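Putative sugar ABC transporter (Yersinia enterocolitica subsp. enterocolitica 8081, PDB 5ULB) binds the ribofuranose sugar 5-Se-methyl-5-seleno-ribose between its two lobes and probably serves as the periplasmic receptor of a methylthioribose ABC importer. Local coordinates at residues Val136-Gly141 with Lys233-Asp238; Phe216-Tyr221 with Ser240-Gln245; Val273-Ala278 with Asp321-Pro326. All blocks are in the same frame, centred on the assembly; numbering follows the deposited sequence. Where two conformers were deposited one is given.

Contact 1. Residues Val136-Gly141 with Lys233-Asp238; sequences VKDFNG and KLYSID
The end of helix 124-138 faces the start of strand 233-237 with the backbones well apart, 9.7 Å between Asp138 CA and Lys233 CA, so long side chains must bridge the gap. Tyr235 does most of this: its hydroxyl OH gives a 2.6 Å hydrogen bond to Asp138 OD2, arriving at the anti lone pair, the one turned away from OD1. Asp138 OD2 lies at the edge of the Tyr235 ring, in its plane, with the carboxylate turned 56° from the ring, while OD1 is held by Gln134 one turn back in the helix. In this lobe of the periplasmic binding protein fold the helix packs on the parallel sheet, and Tyr235 also touches Gln134 and Leu135. A Schellman motif ends the helix: Gly141 N bonds to Val136 O, with Asn140, at positive phi, in the C-prime place. Phe139, the first residue past the helical angles, keeps CG anti to its carbonyl carbon (chi1 -71°), which directs the ring to the strand. There Phe139 CE2 lies 3.6 Å from Tyr235 OH. Lys233 brings its aliphatic CG to the Phe139 ring edge, 4.3 Å from CZ, while its ammonium group turns away to a hydrogen bond with Thr230 O.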
ATOM      1  N   VAL A 136      13.157  -1.618 -18.095  1.00 12.38           N
ATOM      2  CA  VAL A 136      13.224  -1.592 -19.566  1.00 12.59           C
ATOM      3  C   VAL A 136      14.313  -0.667 -19.995  1.00 12.94           C
ATOM      4  O   VAL A 136      15.071  -0.994 -20.932  1.00 15.86           O
ATOM      5  CB  VAL A 136      11.875  -1.189 -20.140  1.00 14.09           C
ATOM      6  CG1 VAL A 136      11.978  -0.917 -21.658  1.00 16.73           C
ATOM      7  CG2 VAL A 136      10.762  -2.273 -19.849  1.00 17.83           C
ATOM      8  N   LYS A 137      14.356   0.554 -19.448  1.00 13.81           N
ATOM      9  CA  LYS A 137      15.362   1.571 -19.814  1.00 16.00           C
ATOM     10  C   LYS A 137      16.761   0.984 -19.506  1.00 18.14           C
ATOM     11  O   LYS A 137      17.666   1.050 -20.345  1.00 17.44           O
ATOM     12  CB  LYS A 137      15.151   2.787 -18.977  1.00 18.13           C
ATOM     13  CG  LYS A 137      13.970   3.647 -19.333  1.00 22.86           C
ATOM     14  CD  LYS A 137      13.852   4.896 -18.395  1.00 25.87           C
ATOM     15  CE  LYS A 137      12.661   5.743 -18.760  1.00 31.14           C
ATOM     16  NZ  LYS A 137      12.445   6.818 -17.840  1.00 38.10           N
ATOM     17  N   ASP A 138      16.962   0.434 -18.327  1.00 16.43           N
ATOM     18  CA  ASP A 138      18.300  -0.015 -17.881  1.00 16.57           C
ATOM     19  C   ASP A 138      18.824  -1.160 -18.742  1.00 14.92           C
ATOM     20  O   ASP A 138      19.981  -1.279 -18.897  1.00 23.34           O
ATOM     21  CB  ASP A 138      18.260  -0.444 -16.461  1.00 16.64           C
ATOM     22  CG  ASP A 138      18.114   0.751 -15.484  1.00 21.73           C
ATOM     23  OD1 ASP A 138      18.173   1.937 -15.886  1.00 20.68           O
ATOM     24  OD2 ASP A 138      18.011   0.471 -14.206  1.00 21.32           O
ATOM     25  N   PHE A 139      17.916  -1.994 -19.300  1.00 15.99           N
ATOM     26  CA  PHE A 139      18.297  -3.130 -20.102  1.00 17.19           C
ATOM     27  C   PHE A 139      18.079  -2.908 -21.617  1.00 19.45           C
ATOM     28  O   PHE A 139      18.201  -3.839 -22.427  1.00 19.48           O
ATOM     29  CB  PHE A 139      17.636  -4.402 -19.579  1.00 18.19           C
ATOM     30  CG  PHE A 139      18.217  -4.849 -18.289  1.00 14.80           C
ATOM     31  CD1 PHE A 139      19.304  -5.673 -18.263  1.00 17.58           C
ATOM     32  CD2 PHE A 139      17.743  -4.373 -17.127  1.00 16.93           C
ATOM     33  CE1 PHE A 139      19.902  -6.044 -17.046  1.00 17.57           C
ATOM     34  CE2 PHE A 139      18.344  -4.745 -15.935  1.00 15.95           C
ATOM     35  CZ  PHE A 139      19.410  -5.574 -15.864  1.00 17.31           C
ATOM     36  N   ASN A 140      17.723  -1.681 -21.974  1.00 19.90           N
ATOM     37  CA  ASN A 140      17.446  -1.413 -23.425  1.00 20.42           C
ATOM     38  C   ASN A 140      16.509  -2.385 -24.090  1.00 20.19           C
ATOM     39  O   ASN A 140      16.658  -2.824 -25.224  1.00 23.02           O
ATOM     40  CB  ASN A 140      18.711  -1.328 -24.296  1.00 29.51           C
ATOM     41  CG  ASN A 140      19.598  -0.136 -24.050  1.00 68.29           C
ATOM     42  OD1 ASN A 140      20.141   0.047 -22.973  1.00 94.82           O
ATOM     43  ND2 ASN A 140      19.862   0.594 -25.121  1.00127.42           N
ATOM     44  N   GLY A 141      15.473  -2.704 -23.384  1.00 16.50           N
ATOM     45  CA  GLY A 141      14.409  -3.499 -23.941  1.00 18.74           C
ATOM     46  C   GLY A 141      14.744  -4.953 -24.114  1.00 15.05           C
ATOM     47  O   GLY A 141      13.945  -5.682 -24.707  1.00 20.93           O
ATOM     48  N   LYS A 233      19.395  -7.513 -11.066  1.00 11.07           N
ATOM     49  CA  LYS A 233      18.923  -6.252 -10.538  1.00 11.33           C
ATOM     50  C   LYS A 233      17.445  -6.272 -10.157  1.00 11.12           C
ATOM     51  O   LYS A 233      16.651  -6.891 -10.854  1.00 11.65           O
ATOM     52  CB  LYS A 233      19.233  -5.135 -11.557  1.00 14.64           C
ATOM     53  CG  LYS A 233      20.746  -4.992 -11.812  1.00 16.54           C
ATOM     54  CD  LYS A 233      21.636  -5.029 -10.529  1.00 26.83           C
ATOM     55  CE  LYS A 233      23.144  -4.981 -10.812  1.00 38.18           C
ATOM     56  NZ  LYS A 233      24.043  -5.475  -9.658  1.00 40.74           N
ATOM     57  N   LEU A 234      17.121  -5.601  -9.060  1.00 10.24           N
ATOM     58  CA  LEU A 234      15.782  -5.587  -8.527  1.00 10.71           C
ATOM     59  C   LEU A 234      15.082  -4.208  -8.690  1.00  9.56           C
ATOM     60  O   LEU A 234      15.716  -3.180  -8.392  1.00 11.01           O
ATOM     61  CB  LEU A 234      15.686  -5.852  -7.005  1.00 15.11           C
ATOM     62  CG  LEU A 234      16.153  -7.090  -6.463  1.00 16.49           C
ATOM     63  CD1 LEU A 234      16.209  -7.073  -4.926  1.00 16.59           C
ATOM     64  CD2 LEU A 234      15.226  -8.209  -6.951  1.00 22.13           C
ATOM     65  N   TYR A 235      13.836  -4.244  -9.129  1.00  9.32           N
ATOM     66  CA  TYR A 235      13.018  -3.038  -9.343  1.00  9.21           C
ATOM     67  C   TYR A 235      11.726  -3.302  -8.617  1.00  8.64           C
ATOM     68  O   TYR A 235      11.046  -4.265  -8.906  1.00 11.91           O
ATOM     69  CB  TYR A 235      12.788  -2.882 -10.850  1.00 10.71           C
ATOM     70  CG  TYR A 235      14.057  -2.665 -11.646  1.00 10.41           C
ATOM     71  CD1 TYR A 235      14.875  -3.719 -11.962  1.00 10.99           C
ATOM     72  CD2 TYR A 235      14.499  -1.393 -11.988  1.00 11.11           C
ATOM     73  CE1 TYR A 235      16.080  -3.517 -12.624  1.00 14.10           C
ATOM     74  CE2 TYR A 235      15.685  -1.179 -12.632  1.00 13.33           C
ATOM     75  CZ  TYR A 235      16.447  -2.253 -12.965  1.00 14.74           C
ATOM     76  OH  TYR A 235      17.657  -2.073 -13.576  1.00 19.03           O
ATOM     77  N   SER A 236      11.360  -2.385  -7.683  1.00  9.06           N
ATOM     78  CA  SER A 236      10.199  -2.611  -6.826  1.00  8.84           C
ATOM     79  C   SER A 236       9.207  -1.490  -6.818  1.00  9.54           C
ATOM     80  O   SER A 236       9.509  -0.318  -6.994  1.00  9.77           O
ATOM     81  CB  SER A 236      10.751  -2.860  -5.367  1.00 10.51           C
ATOM     82  OG  SER A 236       9.784  -3.479  -4.517  1.00 11.48           O
ATOM     83  N   ILE A 237       8.015  -1.888  -6.392  1.00  8.70           N
ATOM     84  CA  ILE A 237       6.952  -1.020  -5.886  1.00  8.75           C
ATOM     85  C   ILE A 237       6.977  -1.088  -4.348  1.00  8.62           C
ATOM     86  O   ILE A 237       7.365  -2.153  -3.775  1.00 10.45           O
ATOM     87  CB  ILE A 237       5.620  -1.455  -6.489  1.00  8.74           C
ATOM     88  CG1 ILE A 237       5.645  -1.204  -8.034  1.00  9.78           C
ATOM     89  CG2 ILE A 237       4.438  -0.732  -5.867  1.00 10.19           C
ATOM     90  CD1 ILE A 237       4.506  -1.741  -8.806  1.00 10.74           C
ATOM     91  N   ASP A 238       6.616  -0.015  -3.731  1.00  8.98           N
ATOM     92  CA  ASP A 238       6.519   0.172  -2.287  1.00  9.24           C
ATOM     93  C   ASP A 238       7.812   0.558  -1.586  1.00  9.56           C
ATOM     94  O   ASP A 238       8.872   0.323  -2.146  1.00 12.00           O
ATOM     95  CB  ASP A 238       5.871  -0.981  -1.507  1.00  9.63           C
ATOM     96  CG  ASP A 238       4.567  -1.457  -2.030  1.00  9.51           C
ATOM     97  OD1 ASP A 238       3.684  -0.594  -2.359  1.00 11.00           O
ATOM     98  OD2 ASP A 238       4.373  -2.726  -2.093  1.00 11.69           O
TER

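Contact 2. Residues Phe216-Tyr221 with Ser240-Gln245; sequences FTQGAY and SNQDLQ
Gln218 lays its amide against that of Gln242 in one of the two conformers of the latter, the flat groups stacked with their planes 25° apart and Gln218 CD 3.6 Å from Gln242 CD. The Gln218 chain runs extended beyond CG, long enough to carry NE2 across to the first turn of the other helix. There NE2 gives a nearly straight hydrogen bond to Asp243 OD1, 2.8 Å with an N-H...O angle of 165°. The oxygen is met on its syn side, 23° out of the carboxylate plane, whereas it lies close to the plane of the donating amide. Helices 214-226 and 241-248 are consecutive helices of a beta-alpha-beta-alpha run, with strand 233-237 between them; within 216-221 and 240-245 the nearest CA atoms are those of Gln218 and Asp243, 7.1 Å apart. Ser240 is the N-cap of the second helix: its OG accepts a weak bond from Asp243 N at 3.4 Å, a role suited to a short hydroxyl side chain. Asp32, at the start of helix 32-48, hydrogen-bonds both Gln218 NE2 and Ser240 OG, so the glutamine amide reaches two carboxylates. Asp243 OD2 lies near Asp214 OD2, a like-charged neighbour that the amide donor and the helix N terminus would probably make more tolerable.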
ATOM      1  N   PHE A 216       7.448  -9.072  -1.358  1.00  8.79           N
ATOM      2  CA  PHE A 216       8.085  -9.973  -2.281  1.00  8.68           C
ATOM      3  C   PHE A 216       9.531  -9.570  -2.534  1.00  9.01           C
ATOM      4  O   PHE A 216      10.415 -10.445  -2.482  1.00  9.19           O
ATOM      5  CB  PHE A 216       7.341 -10.014  -3.642  1.00  9.30           C
ATOM      6  CG  PHE A 216       5.918 -10.520  -3.635  1.00  9.16           C
ATOM      7  CD1 PHE A 216       5.496 -11.547  -2.812  1.00 10.18           C
ATOM      8  CD2 PHE A 216       4.964  -9.994  -4.519  1.00  9.91           C
ATOM      9  CE1 PHE A 216       4.213 -12.048  -2.897  1.00 10.67           C
ATOM     10  CE2 PHE A 216       3.694 -10.478  -4.604  1.00 10.59           C
ATOM     11  CZ  PHE A 216       3.327 -11.510  -3.792  1.00 11.55           C
ATOM     12  N   THR A 217       9.792  -8.318  -2.807  1.00  8.32           N
ATOM     13  CA  THR A 217      11.121  -7.897  -3.160  1.00  8.96           C
ATOM     14  C   THR A 217      12.082  -8.140  -2.000  1.00  9.01           C
ATOM     15  O   THR A 217      13.221  -8.532  -2.254  1.00  9.78           O
ATOM     16  CB  THR A 217      11.115  -6.423  -3.534  1.00  9.37           C
ATOM     17  OG1 THR A 217      10.045  -6.208  -4.473  1.00 10.40           O
ATOM     18  CG2 THR A 217      12.431  -6.005  -4.163  1.00 11.60           C
ATOM     19  N   GLN A 218      11.624  -7.964  -0.750  1.00  8.47           N
ATOM     20  CA  GLN A 218      12.494  -8.277   0.365  1.00  8.49           C
ATOM     21  C   GLN A 218      12.933  -9.724   0.343  1.00  8.53           C
ATOM     22  O   GLN A 218      14.112 -10.036   0.678  1.00 10.83           O
ATOM     23  CB  GLN A 218      11.758  -7.951   1.660  1.00 10.39           C
ATOM     24  CG  GLN A 218      11.599  -6.480   1.967  1.00 10.37           C
ATOM     25  CD  GLN A 218      10.500  -6.161   2.962  1.00 12.47           C
ATOM     26  OE1 GLN A 218       9.832  -7.097   3.521  1.00 14.43           O
ATOM     27  NE2 GLN A 218      10.253  -4.882   3.172  1.00 15.90           N
ATOM     28  N   GLY A 219      11.996 -10.622   0.061  1.00  9.41           N
ATOM     29  CA  GLY A 219      12.398 -12.021  -0.002  1.00  9.59           C
ATOM     30  C   GLY A 219      13.312 -12.317  -1.140  1.00  8.77           C
ATOM     31  O   GLY A 219      14.292 -13.119  -1.066  1.00  9.70           O
ATOM     32  N   ALA A 220      13.028 -11.730  -2.340  1.00  9.75           N
ATOM     33  CA  ALA A 220      13.973 -11.915  -3.466  1.00  8.78           C
ATOM     34  C   ALA A 220      15.329 -11.397  -3.142  1.00  9.82           C
ATOM     35  O   ALA A 220      16.311 -12.036  -3.531  1.00  9.91           O
ATOM     36  CB  ALA A 220      13.419 -11.240  -4.685  1.00  9.97           C
ATOM     37  N   TYR A 221      15.424 -10.271  -2.498  1.00  9.32           N
ATOM     38  CA  TYR A 221      16.696  -9.692  -2.091  1.00  9.31           C
ATOM     39  C   TYR A 221      17.539 -10.672  -1.243  1.00 10.10           C
ATOM     40  O   TYR A 221      18.703 -10.922  -1.475  1.00 10.06           O
ATOM     41  CB  TYR A 221      16.489  -8.383  -1.343  1.00 10.68           C
ATOM     42  CG  TYR A 221      17.762  -7.722  -0.915  1.00 10.91           C
ATOM     43  CD1 TYR A 221      18.419  -8.094   0.291  1.00 13.33           C
ATOM     44  CD2 TYR A 221      18.395  -6.781  -1.687  1.00 12.76           C
ATOM     45  CE1 TYR A 221      19.612  -7.586   0.667  1.00 16.93           C
ATOM     46  CE2 TYR A 221      19.583  -6.205  -1.263  1.00 15.39           C
ATOM     47  CZ  TYR A 221      20.214  -6.625  -0.095  1.00 14.92           C
ATOM     48  OH  TYR A 221      21.384  -6.089   0.225  1.00 20.82           O
ATOM     49  N   SER A 240       9.642   0.849   2.626  1.00  9.23           N
ATOM     50  CA  SER A 240       9.592   0.598   4.044  1.00 10.61           C
ATOM     51  C   SER A 240      10.981   0.869   4.590  1.00 11.07           C
ATOM     52  O   SER A 240      11.959   0.958   3.830  1.00 11.42           O
ATOM     53  CB  SER A 240       9.104  -0.860   4.342  1.00 11.55           C
ATOM     54  OG  SER A 240      10.146  -1.745   3.983  1.00 15.97           O
ATOM     55  N   ASN A 241      11.128   0.886   5.927  1.00 11.38           N
ATOM     56  CA  ASN A 241      12.430   1.115   6.515  1.00 12.84           C
ATOM     57  C   ASN A 241      13.380   0.036   6.076  1.00 12.90           C
ATOM     58  O   ASN A 241      14.568   0.350   5.786  1.00 14.26           O
ATOM     59  CB  ASN A 241      12.346   1.155   8.031  1.00 14.89           C
ATOM     60  CG  ASN A 241      11.636   2.360   8.575  1.00 16.92           C
ATOM     61  OD1 ASN A 241      11.398   3.397   7.882  1.00 20.61           O
ATOM     62  ND2 ASN A 241      11.289   2.271   9.872  1.00 22.90           N
ATOM     63  N   GLN A 242      12.979  -1.210   6.065  1.00 12.03           N
ATOM     64  CA  GLN A 242      13.827  -2.313   5.628  0.53 13.72           C
ATOM     65  C   GLN A 242      14.368  -2.092   4.229  1.00 12.41           C
ATOM     66  O   GLN A 242      15.538  -2.263   3.979  1.00 13.61           O
ATOM     67  CB  GLN A 242      13.071  -3.668   5.720  0.53 17.53           C
ATOM     68  CG  GLN A 242      13.936  -4.877   5.341  0.53 21.71           C
ATOM     69  CD  GLN A 242      13.231  -6.266   5.297  0.53 23.91           C
ATOM     70  OE1 GLN A 242      12.093  -6.372   5.664  0.53 30.39           O
ATOM     71  NE2 GLN A 242      13.920  -7.288   4.845  0.53 21.04           N
ATOM     72  N   ASP A 243      13.492  -1.693   3.327  1.00 12.48           N
ATOM     73  CA  ASP A 243      13.951  -1.557   1.922  1.00 11.54           C
ATOM     74  C   ASP A 243      15.040  -0.526   1.823  1.00 10.63           C
ATOM     75  O   ASP A 243      15.977  -0.681   1.035  1.00 12.20           O
ATOM     76  CB  ASP A 243      12.747  -1.076   1.001  1.00 11.37           C
ATOM     77  CG  ASP A 243      11.576  -1.893   1.034  1.00 12.82           C
ATOM     78  OD1 ASP A 243      11.548  -3.037   1.502  1.00 13.87           O
ATOM     79  OD2 ASP A 243      10.500  -1.365   0.542  1.00 14.99           O
ATOM     80  N   LEU A 244      14.863   0.604   2.539  1.00 11.57           N
ATOM     81  CA  LEU A 244      15.908   1.644   2.527  1.00 10.80           C
ATOM     82  C   LEU A 244      17.232   1.096   3.017  1.00 12.36           C
ATOM     83  O   LEU A 244      18.302   1.442   2.464  1.00 13.80           O
ATOM     84  CB  LEU A 244      15.441   2.819   3.327  1.00 12.60           C
ATOM     85  CG  LEU A 244      14.166   3.498   2.787  1.00 12.05           C
ATOM     86  CD1 LEU A 244      13.617   4.459   3.781  1.00 13.94           C
ATOM     87  CD2 LEU A 244      14.439   4.234   1.427  1.00 14.30           C
ATOM     88  N   GLN A 245      17.240   0.327   4.086  1.00 13.03           N
ATOM     89  CA  GLN A 245      18.488  -0.344   4.538  1.00 14.01           C
ATOM     90  C   GLN A 245      19.044  -1.302   3.471  1.00 14.06           C
ATOM     91  O   GLN A 245      20.239  -1.324   3.245  1.00 14.78           O
ATOM     92  CB  GLN A 245      18.235  -1.085   5.865  1.00 16.61           C
ATOM     93  CG  GLN A 245      17.962  -0.222   7.103  1.00 22.42           C
ATOM     94  CD  GLN A 245      19.208   0.559   7.578  1.00 27.54           C
ATOM     95  OE1 GLN A 245      19.583   1.603   6.986  1.00 29.68           O
ATOM     96  NE2 GLN A 245      19.943   0.008   8.579  1.00 33.76           N
TER

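Contact 3. Residues Val273-Ala278 with Asp321-Pro326; sequences VAKKIA and DDFNSP
With CG anti to the carbonyl carbon (chi1 -73°) and a straight chi2, the Lys275 chain sets CD beside Phe323; bends at chi3 (64°) and chi4 (74°) then turn its end aside, bringing NZ next to Ser325. The methylene CD packs 3.9 Å from Phe323 CB and 3.8 Å from the carbonyl oxygen Phe323 O, the two side chains crossing at about a right angle. Closer to the helix, Lys275 CG lies 3.7 Å from Ser325 OG. A lysine suits this place because its methylenes cross Phe323 and pack on CB and O, while the ammonium group goes on to Glu280 and a water. That water links it to the serine, accepting from Lys275 NZ at 2.9 Å and donating to Ser325 OG at 3.2 Å. The main partner of both groups is Glu280, whose OE1 forms a salt bridge with Lys275 NZ and a hydrogen bond with Ser325 OG, so lysine, serine, water and carboxylate make a small polar cluster.

The loop holds its shape by a type II beta turn from Asp321 to Asn324, closed by Asn324 N on Asp321 O, with Phe323 at positive phi in its third position. Asn324 in turn centres an inverse gamma turn. The Phe323 ring meets Tyr286 edge-to-face and packs on Val268, Arg271 and Leu272 of helix 262-278, on which 273-278 lies. This part of the helix also meets strand 102-106 through Val273 and Ile277, and helix 327-335 through Ala274 and Ala278.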
ATOM      1  N   VAL A 273     -13.147   9.369   6.322  1.00 10.55           N
ATOM      2  CA  VAL A 273     -14.220   8.942   7.237  1.00 11.22           C
ATOM      3  C   VAL A 273     -14.608   9.994   8.220  1.00 11.02           C
ATOM      4  O   VAL A 273     -15.791  10.183   8.501  1.00 11.17           O
ATOM      5  CB  VAL A 273     -13.803   7.625   7.892  1.00 12.46           C
ATOM      6  CG1 VAL A 273     -14.758   7.234   8.991  1.00 15.97           C
ATOM      7  CG2 VAL A 273     -13.759   6.535   6.897  1.00 12.77           C
ATOM      8  N   ALA A 274     -13.641  10.760   8.763  1.00 10.19           N
ATOM      9  CA  ALA A 274     -13.961  11.849   9.613  1.00 10.63           C
ATOM     10  C   ALA A 274     -14.892  12.888   8.969  1.00 10.76           C
ATOM     11  O   ALA A 274     -15.851  13.339   9.573  1.00 12.04           O
ATOM     12  CB  ALA A 274     -12.703  12.506  10.105  1.00 12.10           C
ATOM     13  N   LYS A 275     -14.559  13.266   7.735  1.00 10.72           N
ATOM     14  CA  LYS A 275     -15.422  14.218   7.000  1.00 11.14           C
ATOM     15  C   LYS A 275     -16.803  13.610   6.792  1.00 10.74           C
ATOM     16  O   LYS A 275     -17.787  14.380   6.869  1.00 12.47           O
ATOM     17  CB  LYS A 275     -14.742  14.569   5.686  1.00 11.45           C
ATOM     18  CG  LYS A 275     -13.547  15.462   5.820  1.00 14.03           C
ATOM     19  CD  LYS A 275     -12.881  15.811   4.489  1.00 16.03           C
ATOM     20  CE  LYS A 275     -13.750  16.610   3.546  1.00 20.69           C
ATOM     21  NZ  LYS A 275     -13.878  17.945   3.941  1.00 21.97           N
ATOM     22  N   LYS A 276     -16.897  12.347   6.403  1.00 11.11           N
ATOM     23  CA  LYS A 276     -18.204  11.746   6.211  1.00 10.76           C
ATOM     24  C   LYS A 276     -19.026  11.785   7.498  1.00 13.25           C
ATOM     25  O   LYS A 276     -20.213  12.147   7.472  1.00 14.54           O
ATOM     26  CB  LYS A 276     -18.064  10.305   5.755  1.00 11.85           C
ATOM     27  CG  LYS A 276     -17.471  10.195   4.308  1.00 11.58           C
ATOM     28  CD  LYS A 276     -16.999   8.803   3.992  1.00 12.43           C
ATOM     29  CE  LYS A 276     -16.198   8.690   2.676  1.00 12.40           C
ATOM     30  NZ  LYS A 276     -17.030   9.110   1.524  1.00 12.26           N
ATOM     31  N   ILE A 277     -18.394  11.463   8.659  1.00 12.06           N
ATOM     32  CA  ILE A 277     -19.148  11.499   9.927  1.00 11.96           C
ATOM     33  C   ILE A 277     -19.620  12.921  10.181  1.00 12.24           C
ATOM     34  O   ILE A 277     -20.710  13.139  10.674  1.00 15.31           O
ATOM     35  CB  ILE A 277     -18.242  10.965  11.036  1.00 12.39           C
ATOM     36  CG1 ILE A 277     -18.059   9.440  10.857  1.00 13.65           C
ATOM     37  CG2 ILE A 277     -18.894  11.143  12.396  1.00 15.80           C
ATOM     38  CD1 ILE A 277     -16.947   8.802  11.699  1.00 15.79           C
ATOM     39  N   ALA A 278     -18.760  13.913   9.865  1.00 13.35           N
ATOM     40  CA  ALA A 278     -19.105  15.319  10.072  1.00 14.39           C
ATOM     41  C   ALA A 278     -20.138  15.861   9.124  1.00 16.06           C
ATOM     42  O   ALA A 278     -20.630  16.985   9.335  1.00 20.39           O
ATOM     43  CB  ALA A 278     -17.860  16.131   9.946  1.00 14.74           C
ATOM     44  N   ASP A 321      -2.131  17.898   1.946  1.00 22.75           N
ATOM     45  CA  ASP A 321      -3.168  18.685   2.592  1.00 25.51           C
ATOM     46  C   ASP A 321      -4.534  18.201   2.204  1.00 22.38           C
ATOM     47  O   ASP A 321      -5.551  18.785   2.705  1.00 23.35           O
ATOM     48  CB  ASP A 321      -3.014  20.215   2.337  1.00 37.59           C
ATOM     49  CG  ASP A 321      -3.614  21.085   3.517  1.00 55.10           C
ATOM     50  OD1 ASP A 321      -4.264  22.131   3.257  1.00108.50           O
ATOM     51  OD2 ASP A 321      -3.433  20.765   4.721  1.00 72.28           O
ATOM     52  N   ASP A 322      -4.654  17.203   1.331  1.00 18.81           N
ATOM     53  CA  ASP A 322      -5.953  16.757   0.878  1.00 18.45           C
ATOM     54  C   ASP A 322      -6.806  16.234   2.038  1.00 18.00           C
ATOM     55  O   ASP A 322      -6.370  15.435   2.902  1.00 18.12           O
ATOM     56  CB  ASP A 322      -5.841  15.711  -0.219  1.00 19.63           C
ATOM     57  CG  ASP A 322      -5.256  16.247  -1.534  1.00 21.17           C
ATOM     58  OD1 ASP A 322      -5.260  17.480  -1.698  1.00 33.34           O
ATOM     59  OD2 ASP A 322      -4.771  15.438  -2.313  1.00 21.55           O
ATOM     60  N   PHE A 323      -8.018  16.760   2.110  1.00 17.16           N
ATOM     61  CA  PHE A 323      -8.964  16.403   3.133  1.00 15.93           C
ATOM     62  C   PHE A 323      -8.642  16.810   4.574  1.00 17.13           C
ATOM     63  O   PHE A 323      -9.271  16.322   5.502  1.00 18.18           O
ATOM     64  CB  PHE A 323      -9.404  14.895   3.060  1.00 16.00           C
ATOM     65  CG  PHE A 323      -9.563  14.410   1.651  1.00 14.97           C
ATOM     66  CD1 PHE A 323     -10.606  14.929   0.914  1.00 15.30           C
ATOM     67  CD2 PHE A 323      -8.726  13.509   1.059  1.00 15.03           C
ATOM     68  CE1 PHE A 323     -10.808  14.578  -0.411  1.00 17.95           C
ATOM     69  CE2 PHE A 323      -8.908  13.124  -0.258  1.00 15.45           C
ATOM     70  CZ  PHE A 323      -9.936  13.689  -1.023  1.00 15.81           C
ATOM     71  N   ASN A 324      -7.734  17.776   4.691  1.00 16.24           N
ATOM     72  CA  ASN A 324      -7.332  18.290   5.995  1.00 18.60           C
ATOM     73  C   ASN A 324      -8.244  19.431   6.422  1.00 18.27           C
ATOM     74  O   ASN A 324      -7.925  20.576   6.265  1.00 25.84           O
ATOM     75  CB  ASN A 324      -5.878  18.729   5.976  1.00 22.53           C
ATOM     76  CG  ASN A 324      -5.194  18.446   7.213  1.00 42.54           C
ATOM     77  OD1 ASN A 324      -4.455  19.273   7.674  1.00 64.05           O
ATOM     78  ND2 ASN A 324      -5.436  17.302   7.781  1.00 42.33           N
ATOM     79  N   SER A 325      -9.413  19.142   6.982  1.00 18.23           N
ATOM     80  CA  SER A 325     -10.313  20.149   7.393  1.00 16.67           C
ATOM     81  C   SER A 325      -9.732  21.006   8.535  1.00 17.19           C
ATOM     82  O   SER A 325      -8.962  20.505   9.384  1.00 18.50           O
ATOM     83  CB  SER A 325     -11.590  19.457   7.899  1.00 20.06           C
ATOM     84  OG  SER A 325     -12.268  18.801   6.869  1.00 24.71           O
ATOM     85  N   PRO A 326     -10.117  22.293   8.566  1.00 16.84           N
ATOM     86  CA  PRO A 326      -9.542  23.143   9.585  1.00 15.71           C
ATOM     87  C   PRO A 326      -9.874  22.766  11.012  1.00 15.54           C
ATOM     88  O   PRO A 326      -9.110  23.003  11.937  1.00 20.46           O
ATOM     89  CB  PRO A 326     -10.107  24.508   9.296  1.00 20.98           C
ATOM     90  CG  PRO A 326     -10.928  24.386   8.080  1.00 25.12           C
ATOM     91  CD  PRO A 326     -10.890  23.056   7.572  1.00 19.45           C
TER
HETATM   92  O   HOH W   1     -11.179  19.032   3.830  1.00 30.42           O

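In the fold
Followed from the N terminus, the first of the contact segments met is 136-141, at the end of helix 124-138; contact 1 closes only at strand 233-237, after 91 residues that include strand 208-211 and helix 214-226. Contact 2 opens inside that loop and closes beyond it, with 18 residues between its segments, so the two cross. They touch as well: Ser236 OG and Thr217 OG1, 2.7 Å apart, probably share a hydrogen bond, and Leu234 packs on Tyr221. Together they tie helices to strand 233-237 in one lobe. Contact 3 follows in series, about 38 Å from contact 1 between centres; it closes a 42-residue loop and fastens the loop before helix 327-335 to helix 262-278 on the opposite side of the chain's centre.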